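Local coordinates for protein vacuolar aminopeptidase 1 (Saccharomyces cerevisiae, PDB 5JGF) that removes N-terminal amino acids, preferably neutral or hydrophobic ones, from peptides in the yeast vacuole as a zinc-dependent dodecamer, and is the major cargo of the cytoplasm-to-vacuole targeting pathway, at residues M379-V389 against G424-I432. Sequence-based numbering, arbitrary orientation.
Sequences MATDVVGTALV and GARTIDLGI
With CG placed between its backbone N and carbonyl carbon (chi1 62°), Asp382 presents both carboxylate oxygens to different partners, while Arg426, bent at chi3, turns its guanidinium across the carboxylate, the two planes 51° apart. One carboxylate does two jobs: OD1 N-caps helix 383-396 by accepting from Gly385 N, and Asp382 OD2 takes Arg426 NE on its syn lone pair in a 2.8 Å salt bridge, almost straight and in the guanidinium plane. Val384 CB lies 3.4 Å above that plane, over its centre, so the group is bonded at an edge and packed on one face. Asn66 of a neighbouring subunit accepts from NH1.

Asp429 OD2 receives Ala380 N at 2.8 Å on its anti side, and Asp429 N donates to Thr381 OG1 (2.9 Å). Thr381 OG1 also bonds to Ser372 O, while Thr414 and Ser342 hold Asp429 OD1 beside the metal site, the Asp429 side chain about 5 Å from that of zinc ligand Asp344. Gly385 leaves room for Ile428 CG1, 3.7 Å from Gly385 CA.

Helix 383-389 crosses strand 426-431 at 64°; strand 426-434 runs in the mixed sheet between strands 339-347 (parallel) and 369-372 (antiparallel), and Val389 and Leu430 meet Phe455 of helix 448-468.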
loop_
_atom_site.group_PDB
_atom_site.type_symbol
_atom_site.label_atom_id
_atom_site.label_comp_id
_atom_site.label_asym_id
_atom_site.label_seq_id
_atom_site.Cartn_x
_atom_site.Cartn_y
_atom_site.Cartn_z
ATOM N N MET D 379 -36.236 6.073 -15.407
ATOM C CA MET D 379 -37.698 6.014 -15.348
ATOM C C MET D 379 -38.217 6.791 -16.560
ATOM O O MET D 379 -37.560 7.716 -17.025
ATOM C CB MET D 379 -38.215 6.671 -14.066
ATOM C CG MET D 379 -37.705 6.041 -12.771
ATOM S SD MET D 379 -38.237 4.330 -12.568
ATOM C CE MET D 379 -36.831 3.639 -11.689
ATOM N N ALA D 380 -39.388 6.419 -17.066
ATOM C CA ALA D 380 -39.967 7.089 -18.235
ATOM C C ALA D 380 -40.858 8.274 -17.856
ATOM O O ALA D 380 -41.287 9.044 -18.722
ATOM C CB ALA D 380 -40.765 6.087 -19.058
ATOM N N THR D 381 -41.126 8.413 -16.561
ATOM C CA THR D 381 -41.971 9.482 -16.031
ATOM C C THR D 381 -41.565 10.869 -16.537
ATOM O O THR D 381 -40.386 11.237 -16.493
ATOM C CB THR D 381 -41.929 9.483 -14.487
ATOM O OG1 THR D 381 -42.289 8.184 -14.002
ATOM C CG2 THR D 381 -42.899 10.515 -13.918
ATOM N N ASP D 382 -42.542 11.633 -17.027
ATOM C CA ASP D 382 -42.279 12.983 -17.522
ATOM C C ASP D 382 -43.214 13.989 -16.846
ATOM O O ASP D 382 -44.072 13.606 -16.045
ATOM C CB ASP D 382 -42.422 13.056 -19.052
ATOM C CG ASP D 382 -43.825 12.716 -19.538
ATOM O OD1 ASP D 382 -44.756 12.646 -18.710
ATOM O OD2 ASP D 382 -43.993 12.529 -20.762
ATOM N N VAL D 383 -43.054 15.269 -17.174
ATOM C CA VAL D 383 -43.855 16.319 -16.550
ATOM C C VAL D 383 -45.357 16.186 -16.782
ATOM O O VAL D 383 -46.146 16.410 -15.865
ATOM C CB VAL D 383 -43.368 17.730 -16.994
ATOM C CG1 VAL D 383 -43.685 17.971 -18.462
ATOM C CG2 VAL D 383 -43.993 18.797 -16.106
ATOM N N VAL D 384 -45.762 15.819 -17.997
ATOM C CA VAL D 384 -47.185 15.655 -18.283
ATOM C C VAL D 384 -47.733 14.439 -17.539
ATOM O O VAL D 384 -48.824 14.487 -16.971
ATOM C CB VAL D 384 -47.437 15.488 -19.797
ATOM C CG1 VAL D 384 -48.896 15.122 -20.053
ATOM C CG2 VAL D 384 -47.092 16.780 -20.517
ATOM N N GLY D 385 -46.967 13.351 -17.536
ATOM C CA GLY D 385 -47.402 12.148 -16.846
ATOM C C GLY D 385 -47.527 12.374 -15.352
ATOM O O GLY D 385 -48.421 11.828 -14.703
ATOM N N THR D 386 -46.626 13.177 -14.796
ATOM C CA THR D 386 -46.664 13.479 -13.372
ATOM C C THR D 386 -47.946 14.256 -13.082
ATOM O O THR D 386 -48.671 13.950 -12.135
ATOM C CB THR D 386 -45.443 14.325 -12.945
ATOM O OG1 THR D 386 -44.246 13.556 -13.122
ATOM C CG2 THR D 386 -45.557 14.742 -11.485
ATOM N N ALA D 387 -48.224 15.255 -13.915
ATOM C CA ALA D 387 -49.422 16.071 -13.752
ATOM C C ALA D 387 -50.683 15.217 -13.877
ATOM O O ALA D 387 -51.631 15.379 -13.107
ATOM C CB ALA D 387 -49.437 17.187 -14.796
ATOM N N LEU D 388 -50.686 14.304 -14.844
ATOM C CA LEU D 388 -51.838 13.436 -15.062
ATOM C C LEU D 388 -52.132 12.568 -13.849
ATOM O O LEU D 388 -53.283 12.438 -13.439
ATOM C CB LEU D 388 -51.619 12.555 -16.295
ATOM C CG LEU D 388 -52.766 11.583 -16.600
ATOM C CD1 LEU D 388 -52.922 11.429 -18.094
ATOM C CD2 LEU D 388 -52.501 10.241 -15.937
ATOM N N VAL D 389 -51.092 11.971 -13.272
ATOM C CA VAL D 389 -51.272 11.126 -12.101
ATOM C C VAL D 389 -51.724 11.943 -10.893
ATOM O O VAL D 389 -52.560 11.495 -10.107
ATOM C CB VAL D 389 -49.966 10.362 -11.754
ATOM C CG1 VAL D 389 -50.072 9.729 -10.368
ATOM C CG2 VAL D 389 -49.716 9.285 -12.798
ATOM N N GLY D 424 -44.233 4.245 -28.060
ATOM C CA GLY D 424 -44.243 5.655 -28.401
ATOM C C GLY D 424 -45.269 6.365 -27.529
ATOM O O GLY D 424 -45.519 7.559 -27.688
ATOM N N ALA D 425 -45.857 5.617 -26.597
ATOM C CA ALA D 425 -46.872 6.152 -25.693
ATOM C C ALA D 425 -46.288 6.729 -24.411
ATOM O O ALA D 425 -45.306 6.214 -23.879
ATOM C CB ALA D 425 -47.882 5.062 -25.340
ATOM N N ARG D 426 -46.902 7.800 -23.919
ATOM C CA ARG D 426 -46.463 8.418 -22.676
ATOM C C ARG D 426 -46.568 7.346 -21.595
ATOM O O ARG D 426 -47.619 6.721 -21.412
ATOM C CB ARG D 426 -47.345 9.622 -22.345
ATOM C CG ARG D 426 -47.067 10.245 -20.992
ATOM C CD ARG D 426 -47.578 11.674 -20.933
ATOM N NE ARG D 426 -46.653 12.618 -21.559
ATOM C CZ ARG D 426 -46.982 13.457 -22.537
ATOM N NH1 ARG D 426 -46.075 14.285 -23.033
ATOM N NH2 ARG D 426 -48.216 13.460 -23.031
ATOM N N THR D 427 -45.466 7.134 -20.885
ATOM C CA THR D 427 -45.399 6.108 -19.854
ATOM C C THR D 427 -45.004 6.715 -18.514
ATOM O O THR D 427 -44.123 7.571 -18.446
ATOM C CB THR D 427 -44.373 5.034 -20.264
ATOM O OG1 THR D 427 -44.784 4.446 -21.507
ATOM C CG2 THR D 427 -44.244 3.956 -19.195
ATOM N N ILE D 428 -45.664 6.261 -17.455
ATOM C CA ILE D 428 -45.409 6.763 -16.114
ATOM C C ILE D 428 -44.945 5.643 -15.194
ATOM O O ILE D 428 -45.660 4.659 -14.992
ATOM C CB ILE D 428 -46.691 7.390 -15.528
ATOM C CG1 ILE D 428 -47.233 8.434 -16.508
ATOM C CG2 ILE D 428 -46.402 8.024 -14.167
ATOM C CD1 ILE D 428 -48.726 8.632 -16.435
ATOM N N ASP D 429 -43.742 5.785 -14.647
ATOM C CA ASP D 429 -43.217 4.786 -13.729
ATOM C C ASP D 429 -43.649 5.145 -12.315
ATOM O O ASP D 429 -43.428 6.262 -11.850
ATOM C CB ASP D 429 -41.687 4.724 -13.814
ATOM C CG ASP D 429 -41.203 3.772 -14.896
ATOM O OD1 ASP D 429 -41.308 2.541 -14.702
ATOM O OD2 ASP D 429 -40.723 4.255 -15.940
ATOM N N LEU D 430 -44.286 4.193 -11.645
ATOM C CA LEU D 430 -44.755 4.387 -10.282
ATOM C C LEU D 430 -44.960 3.014 -9.672
ATOM O O LEU D 430 -44.754 1.999 -10.332
ATOM C CB LEU D 430 -46.073 5.173 -10.274
ATOM C CG LEU D 430 -47.191 4.742 -11.236
ATOM C CD1 LEU D 430 -47.710 3.361 -10.879
ATOM C CD2 LEU D 430 -48.329 5.770 -11.168
ATOM N N GLY D 431 -45.367 2.973 -8.413
ATOM C CA GLY D 431 -45.583 1.687 -7.790
ATOM C C GLY D 431 -45.814 1.803 -6.308
ATOM O O GLY D 431 -45.830 2.901 -5.755
ATOM N N ILE D 432 -46.021 0.659 -5.672
ATOM C CA ILE D 432 -46.231 0.606 -4.238
ATOM C C ILE D 432 -44.828 0.468 -3.660
ATOM O O ILE D 432 -44.078 -0.423 -4.055
ATOM C CB ILE D 432 -47.087 -0.623 -3.858
ATOM C CG1 ILE D 432 -48.454 -0.526 -4.549
ATOM C CG2 ILE D 432 -47.249 -0.703 -2.342
ATOM C CD1 ILE D 432 -49.330 -1.764 -4.386
HETATM O O HOH W 1 -42.977 8.611 -21.145
HETATM O O HOH W 2 -44.878 10.164 -17.784
#